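Local coordinates for protein glutathione s-transferase S2 (PDB 5H5L) that binds glutathione and, as a sigma-class glutathione transferase also named prostaglandin D synthase, probably conjugates it to electrophilic substrates, at residues 15-20 with 156-161; 22-27 with 185-190. All coordinates share one frame; numbering follows the deposited sequence.

Contact 1. Residues 15-20 with 156-161; sequences GEPIRW and FISILE
The interface between the thioredoxin-like N-terminal domain and the helical C-terminal domain of this sigma-class glutathione transferase is crossed where Pro17 and Trp20 of helix 15-25 meet Ser158 of helix 151-164. The two short helical segments run at 135° with axes 8.4 Å apart, and the CA atoms of Pro17 and Ser158 come within 5.5 Å. Ser158 lodges between proline ring and indole. Its CB sits 3.6 Å from the centroid of the Trp20 six-membered ring and 11° off the normal, a CH-pi contact over the face. Its OG, placed by chi1 between backbone N and carbonyl carbon, lies 3.4 Å from Pro17 CD. That contact is van der Waals, since Pro17 N has no hydrogen to give; the hydroxyl instead shares its one proton between the carbonyls of Ile154 and Tyr155, in the preceding turn of its own helix. Beside it, Ile159 CD1 packs on Pro17 CG, and Ile157 CG2 touches Trp20 CZ3 at the indole edge at 4.0 Å. The Glu161 carboxylate, its plane 70° from the indole, also comes to that edge, OE1 being 3.5 Å from Trp20 CZ2. On the pyrrole side, Trp20 NE1 donates to Glu16 OE2 (2.8 Å), tilted from the ring plane and reaching the anti side of the carboxylate; Glu16 OE1 forms a salt bridge with Arg19 NH1 at 3.0 Å. No hydrogen bond joins the two segments directly, yet Arg197 makes salt bridges with both Glu16 OE2 and Glu161 OE1, and Trp193 adds a hydrogen bond to Glu16. The shared guanidinium of Arg197 would be expected to offset the repulsion between the two carboxylates, so the domains meet through apolar packing flanked by a charge network.

Contact 2. Residues 22-27 with 185-190; sequences LSYLDV and VNLPKI
Tyr24 and Lys189, whose CA atoms are 5.2 Å apart, bring the C-terminal end of helix 15-25 against the first turn of helix 188-196. The close-packed part is where the lysine chain runs beside the tyrosine backbone and ring. Lys189 CB lies 3.4 Å from Ser23 O, and CE is 3.0 Å from Tyr24 O. Beyond CE, the ammonium stands over the centre of the Tyr24 ring: NZ is 4.2 Å from the centroid and 10° off the normal, which meets the definition of a cation-pi interaction. A bend at chi3 (-55°) turns CE toward Tyr24, over whose ring it makes a CH-pi contact on the same face as NZ. Although NZ also approaches Tyr24 O, the angle is too poor for a hydrogen bond, and none links the segments.

Apolar contacts are looser, with Leu187 CD1 reaching Tyr24 CE1 at 4.4 Å and Ile190 CD1 approaching CD1 of the same ring obliquely. Toward solvent the contact thins out to exposed Asp26, which offers its CB to Lys189 CD at 4.1 Å; its OD2 stays 6.4 Å from Lys189 NZ, so any attraction between the charges acts without a salt bridge. Asp26, with a positive phi of 63°, ends helix 15-25 in a Schellman motif, while Leu187 occupies the N-cap position of helix 188-196. One helix end from each domain thus meets here, with Tyr24 also touching Ala75 of helix 64-75 and the nearby Leu77, and Ser23 packing on Trp193 farther along helix 188-196.

Contacts 1 and 2 follow one another along helix 15-25, their centres 12 Å apart, and both join the N-terminal domain to the C-terminal one. Trp20 connects them physically: its CE3 is 3.7 Å from Ile190 CG2, and its CH2 is 3.9 Å from Val185 CG1, a methyl that also meets Ile157 CG2 at 4.1 Å. Contact 1 is the buried one and lies nearer the glutathione site, with the Ile159 side chain about 7 Å from bound glutathione and the Pro17 side chain about 5 Å from that of the ligand-binding Ser64. Contact 2 lies at the surface, away from that site, extending the domain interface outward.

Contact 1. Residues 15-20 with 156-161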
loop_
_atom_site.group_PDB
_atom_site.type_symbol
_atom_site.label_atom_id
_atom_site.label_comp_id
_atom_site.label_asym_id
_atom_site.label_seq_id
_atom_site.Cartn_x
_atom_site.Cartn_y
_atom_site.Cartn_z
ATOM N N GLY B 15 -5.633 -13.701 -0.956
ATOM C CA GLY B 15 -4.838 -14.782 -0.419
ATOM C C GLY B 15 -3.859 -15.342 -1.431
ATOM O O GLY B 15 -2.781 -15.806 -1.066
ATOM N N GLU B 16 -4.209 -15.291 -2.723
ATOM C CA GLU B 16 -3.442 -16.034 -3.727
ATOM C C GLU B 16 -2.019 -15.538 -3.885
ATOM O O GLU B 16 -1.109 -16.381 -4.001
ATOM C CB GLU B 16 -4.177 -15.968 -5.075
ATOM C CG GLU B 16 -3.798 -17.077 -6.060
ATOM C CD GLU B 16 -4.238 -18.463 -5.597
ATOM O OE1 GLU B 16 -5.070 -18.521 -4.661
ATOM O OE2 GLU B 16 -3.753 -19.480 -6.161
ATOM N N PRO B 17 -1.740 -14.237 -3.872
ATOM C CA PRO B 17 -0.342 -13.824 -3.913
ATOM C C PRO B 17 0.480 -14.443 -2.809
ATOM O O PRO B 17 1.633 -14.822 -3.044
ATOM C CB PRO B 17 -0.422 -12.296 -3.810
ATOM C CG PRO B 17 -1.781 -11.965 -3.538
ATOM C CD PRO B 17 -2.655 -13.085 -3.902
ATOM N N ILE B 18 -0.089 -14.606 -1.612
ATOM C CA ILE B 18 0.686 -15.212 -0.537
ATOM C C ILE B 18 0.854 -16.709 -0.778
ATOM O O ILE B 18 1.944 -17.267 -0.597
ATOM C CB ILE B 18 0.012 -14.917 0.815
ATOM C CG1 ILE B 18 -0.025 -13.404 1.083
ATOM C CG2 ILE B 18 0.772 -15.606 1.939
ATOM C CD1 ILE B 18 -0.994 -12.984 2.135
ATOM N N ARG B 19 -0.212 -17.382 -1.222
ATOM C CA ARG B 19 -0.082 -18.800 -1.563
ATOM C C ARG B 19 0.963 -19.016 -2.653
ATOM O O ARG B 19 1.787 -19.941 -2.566
ATOM C CB ARG B 19 -1.440 -19.363 -1.999
ATOM C CG ARG B 19 -2.537 -19.347 -0.927
ATOM C CD ARG B 19 -3.920 -19.601 -1.531
ATOM N NE ARG B 19 -5.025 -19.530 -0.576
ATOM C CZ ARG B 19 -6.181 -18.923 -0.803
ATOM N NH1 ARG B 19 -6.412 -18.300 -1.955
ATOM N NH2 ARG B 19 -7.118 -18.915 0.136
ATOM N N TRP B 20 0.952 -18.176 -3.696
ATOM C CA TRP B 20 1.950 -18.338 -4.746
ATOM C C TRP B 20 3.348 -18.098 -4.218
ATOM O O TRP B 20 4.280 -18.809 -4.591
ATOM C CB TRP B 20 1.698 -17.396 -5.936
ATOM C CG TRP B 20 0.509 -17.759 -6.789
ATOM C CD1 TRP B 20 -0.523 -18.573 -6.444
ATOM C CD2 TRP B 20 0.232 -17.311 -8.134
ATOM N NE1 TRP B 20 -1.430 -18.658 -7.479
ATOM C CE2 TRP B 20 -0.987 -17.889 -8.521
ATOM C CE3 TRP B 20 0.889 -16.465 -9.029
ATOM C CZ2 TRP B 20 -1.559 -17.661 -9.751
ATOM C CZ3 TRP B 20 0.316 -16.240 -10.263
ATOM C CH2 TRP B 20 -0.884 -16.852 -10.617
ATOM N N PHE B 156 1.094 -9.169 -8.881
ATOM C CA PHE B 156 0.339 -8.586 -9.994
ATOM C C PHE B 156 -0.444 -9.662 -10.759
ATOM O O PHE B 156 -1.671 -9.561 -10.936
ATOM C CB PHE B 156 1.368 -7.855 -10.861
ATOM C CG PHE B 156 0.844 -7.178 -12.103
ATOM C CD1 PHE B 156 -0.056 -6.134 -12.038
ATOM C CD2 PHE B 156 1.370 -7.509 -13.335
ATOM C CE1 PHE B 156 -0.478 -5.482 -13.222
ATOM C CE2 PHE B 156 0.966 -6.856 -14.474
ATOM C CZ PHE B 156 0.053 -5.859 -14.419
ATOM N N ILE B 157 0.242 -10.717 -11.177
ATOM C CA ILE B 157 -0.371 -11.777 -11.999
ATOM C C ILE B 157 -1.382 -12.592 -11.208
ATOM O O ILE B 157 -2.455 -12.936 -11.718
ATOM C CB ILE B 157 0.731 -12.678 -12.604
ATOM C CG1 ILE B 157 1.623 -11.910 -13.556
ATOM C CG2 ILE B 157 0.108 -13.821 -13.398
ATOM C CD1 ILE B 157 0.847 -11.109 -14.592
ATOM N N SER B 158 -1.090 -12.895 -9.938
ATOM C CA SER B 158 -2.052 -13.676 -9.169
ATOM C C SER B 158 -3.360 -12.926 -9.027
ATOM O O SER B 158 -4.436 -13.526 -9.119
ATOM C CB SER B 158 -1.473 -14.044 -7.797
ATOM O OG SER B 158 -1.356 -12.885 -6.998
ATOM N N ILE B 159 -3.299 -11.596 -8.839
ATOM C CA ILE B 159 -4.518 -10.820 -8.694
ATOM C C ILE B 159 -5.181 -10.579 -10.052
ATOM O O ILE B 159 -6.408 -10.621 -10.158
ATOM C CB ILE B 159 -4.207 -9.517 -7.927
ATOM C CG1 ILE B 159 -3.880 -9.888 -6.461
ATOM C CG2 ILE B 159 -5.354 -8.545 -7.986
ATOM C CD1 ILE B 159 -3.423 -8.763 -5.598
ATOM N N LEU B 160 -4.406 -10.347 -11.115
ATOM C CA LEU B 160 -5.018 -10.201 -12.443
ATOM C C LEU B 160 -5.767 -11.466 -12.861
ATOM O O LEU B 160 -6.819 -11.395 -13.509
ATOM C CB LEU B 160 -3.964 -9.861 -13.489
ATOM C CG LEU B 160 -3.408 -8.449 -13.474
ATOM C CD1 LEU B 160 -2.501 -8.250 -14.644
ATOM C CD2 LEU B 160 -4.499 -7.392 -13.486
ATOM N N GLU B 161 -5.235 -12.632 -12.503
ATOM C CA GLU B 161 -5.917 -13.888 -12.784
ATOM C C GLU B 161 -7.316 -13.881 -12.187
ATOM O O GLU B 161 -8.284 -14.298 -12.825
ATOM C CB GLU B 161 -5.072 -15.040 -12.237
ATOM C CG GLU B 161 -5.811 -16.330 -11.997
ATOM C CD GLU B 161 -4.865 -17.422 -11.577
ATOM O OE1 GLU B 161 -4.941 -17.866 -10.414
ATOM O OE2 GLU B 161 -4.010 -17.799 -12.405
#

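Contact 2. Residues 22-27 with 185-190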
loop_
_atom_site.group_PDB
_atom_site.type_symbol
_atom_site.label_atom_id
_atom_site.label_comp_id
_atom_site.label_asym_id
_atom_site.label_seq_id
_atom_site.Cartn_x
_atom_site.Cartn_y
_atom_site.Cartn_z
ATOM N N LEU B 22 4.474 -18.496 -1.155
ATOM C CA LEU B 22 4.880 -19.614 -0.301
ATOM C C LEU B 22 5.186 -20.846 -1.149
ATOM O O LEU B 22 6.149 -21.573 -0.872
ATOM C CB LEU B 22 3.787 -19.909 0.717
ATOM C CG LEU B 22 3.591 -18.858 1.823
ATOM C CD1 LEU B 22 2.336 -19.147 2.540
ATOM C CD2 LEU B 22 4.752 -18.912 2.785
ATOM N N SER B 23 4.432 -21.029 -2.236
ATOM C CA SER B 23 4.712 -22.123 -3.171
ATOM C C SER B 23 6.042 -21.905 -3.855
ATOM O O SER B 23 6.896 -22.798 -3.879
ATOM C CB SER B 23 3.590 -22.228 -4.192
ATOM O OG SER B 23 2.401 -22.598 -3.543
ATOM N N TYR B 24 6.273 -20.692 -4.361
ATOM C CA TYR B 24 7.576 -20.404 -4.936
ATOM C C TYR B 24 8.689 -20.652 -3.933
ATOM O O TYR B 24 9.785 -21.077 -4.305
ATOM C CB TYR B 24 7.654 -18.970 -5.420
ATOM C CG TYR B 24 8.915 -18.669 -6.172
ATOM C CD1 TYR B 24 8.987 -18.843 -7.545
ATOM C CD2 TYR B 24 10.013 -18.174 -5.538
ATOM C CE1 TYR B 24 10.137 -18.523 -8.249
ATOM C CE2 TYR B 24 11.163 -17.849 -6.235
ATOM C CZ TYR B 24 11.222 -18.043 -7.593
ATOM O OH TYR B 24 12.376 -17.713 -8.279
ATOM N N LEU B 25 8.454 -20.319 -2.666
ATOM C CA LEU B 25 9.471 -20.529 -1.630
ATOM C C LEU B 25 9.703 -22.007 -1.335
ATOM O O LEU B 25 10.724 -22.358 -0.729
ATOM C CB LEU B 25 9.051 -19.850 -0.327
ATOM C CG LEU B 25 9.506 -18.433 -0.033
ATOM C CD1 LEU B 25 8.894 -18.011 1.305
ATOM C CD2 LEU B 25 11.036 -18.352 0.044
ATOM N N ASP B 26 8.758 -22.850 -1.724
ATOM C CA ASP B 26 8.817 -24.288 -1.523
ATOM C C ASP B 26 8.836 -24.635 -0.037
ATOM O O ASP B 26 9.601 -25.489 0.398
ATOM C CB ASP B 26 10.033 -24.881 -2.238
ATOM C CG ASP B 26 9.844 -26.354 -2.585
ATOM O OD1 ASP B 26 8.680 -26.773 -2.754
ATOM O OD2 ASP B 26 10.864 -27.083 -2.662
ATOM N N VAL B 27 7.999 -23.956 0.747
ATOM C CA VAL B 27 7.854 -24.273 2.171
ATOM C C VAL B 27 6.456 -24.816 2.398
ATOM O O VAL B 27 5.508 -24.385 1.736
ATOM C CB VAL B 27 8.119 -23.059 3.078
ATOM C CG1 VAL B 27 9.555 -22.636 2.947
ATOM C CG2 VAL B 27 7.168 -21.906 2.741
ATOM N N VAL B 185 2.818 -17.886 -14.463
ATOM C CA VAL B 185 2.043 -19.081 -14.153
ATOM C C VAL B 185 2.733 -20.361 -14.578
ATOM O O VAL B 185 2.247 -21.449 -14.221
ATOM C CB VAL B 185 0.638 -19.076 -14.772
ATOM C CG1 VAL B 185 -0.095 -17.852 -14.344
ATOM C CG2 VAL B 185 0.712 -19.189 -16.322
ATOM N N ASN B 186 3.862 -20.262 -15.295
ATOM C CA ASN B 186 4.651 -21.424 -15.679
ATOM C C ASN B 186 5.919 -21.585 -14.866
ATOM O O ASN B 186 6.658 -22.550 -15.084
ATOM C CB ASN B 186 4.990 -21.364 -17.172
ATOM C CG ASN B 186 3.834 -21.866 -18.028
ATOM O OD1 ASN B 186 3.489 -23.051 -17.987
ATOM N ND2 ASN B 186 3.193 -20.954 -18.766
ATOM N N LEU B 187 6.187 -20.691 -13.925
ATOM C CA LEU B 187 7.189 -20.988 -12.914
ATOM C C LEU B 187 6.815 -22.316 -12.266
ATOM O O LEU B 187 5.643 -22.514 -11.910
ATOM C CB LEU B 187 7.269 -19.857 -11.881
ATOM C CG LEU B 187 7.753 -18.538 -12.502
ATOM C CD1 LEU B 187 7.576 -17.278 -11.572
ATOM C CD2 LEU B 187 9.205 -18.679 -12.933
ATOM N N PRO B 188 7.746 -23.268 -12.154
ATOM C CA PRO B 188 7.347 -24.651 -11.827
ATOM C C PRO B 188 6.525 -24.748 -10.558
ATOM O O PRO B 188 5.469 -25.397 -10.534
ATOM C CB PRO B 188 8.694 -25.371 -11.702
ATOM C CG PRO B 188 9.627 -24.588 -12.484
ATOM C CD PRO B 188 9.182 -23.171 -12.462
ATOM N N LYS B 189 6.970 -24.092 -9.492
ATOM C CA LYS B 189 6.242 -24.225 -8.241
ATOM C C LYS B 189 4.918 -23.497 -8.305
ATOM O O LYS B 189 3.923 -23.964 -7.738
ATOM C CB LYS B 189 7.116 -23.755 -7.092
ATOM C CG LYS B 189 8.377 -24.643 -6.963
ATOM C CD LYS B 189 9.528 -23.981 -6.222
ATOM C CE LYS B 189 9.903 -22.627 -6.870
ATOM N NZ LYS B 189 11.370 -22.350 -7.002
ATOM N N ILE B 190 4.844 -22.394 -9.039
ATOM C CA ILE B 190 3.545 -21.746 -9.159
ATOM C C ILE B 190 2.622 -22.603 -10.017
ATOM O O ILE B 190 1.457 -22.842 -9.669
ATOM C CB ILE B 190 3.728 -20.309 -9.686
ATOM C CG1 ILE B 190 4.466 -19.482 -8.586
ATOM C CG2 ILE B 190 2.385 -19.722 -10.051
ATOM C CD1 ILE B 190 4.823 -18.047 -8.957
#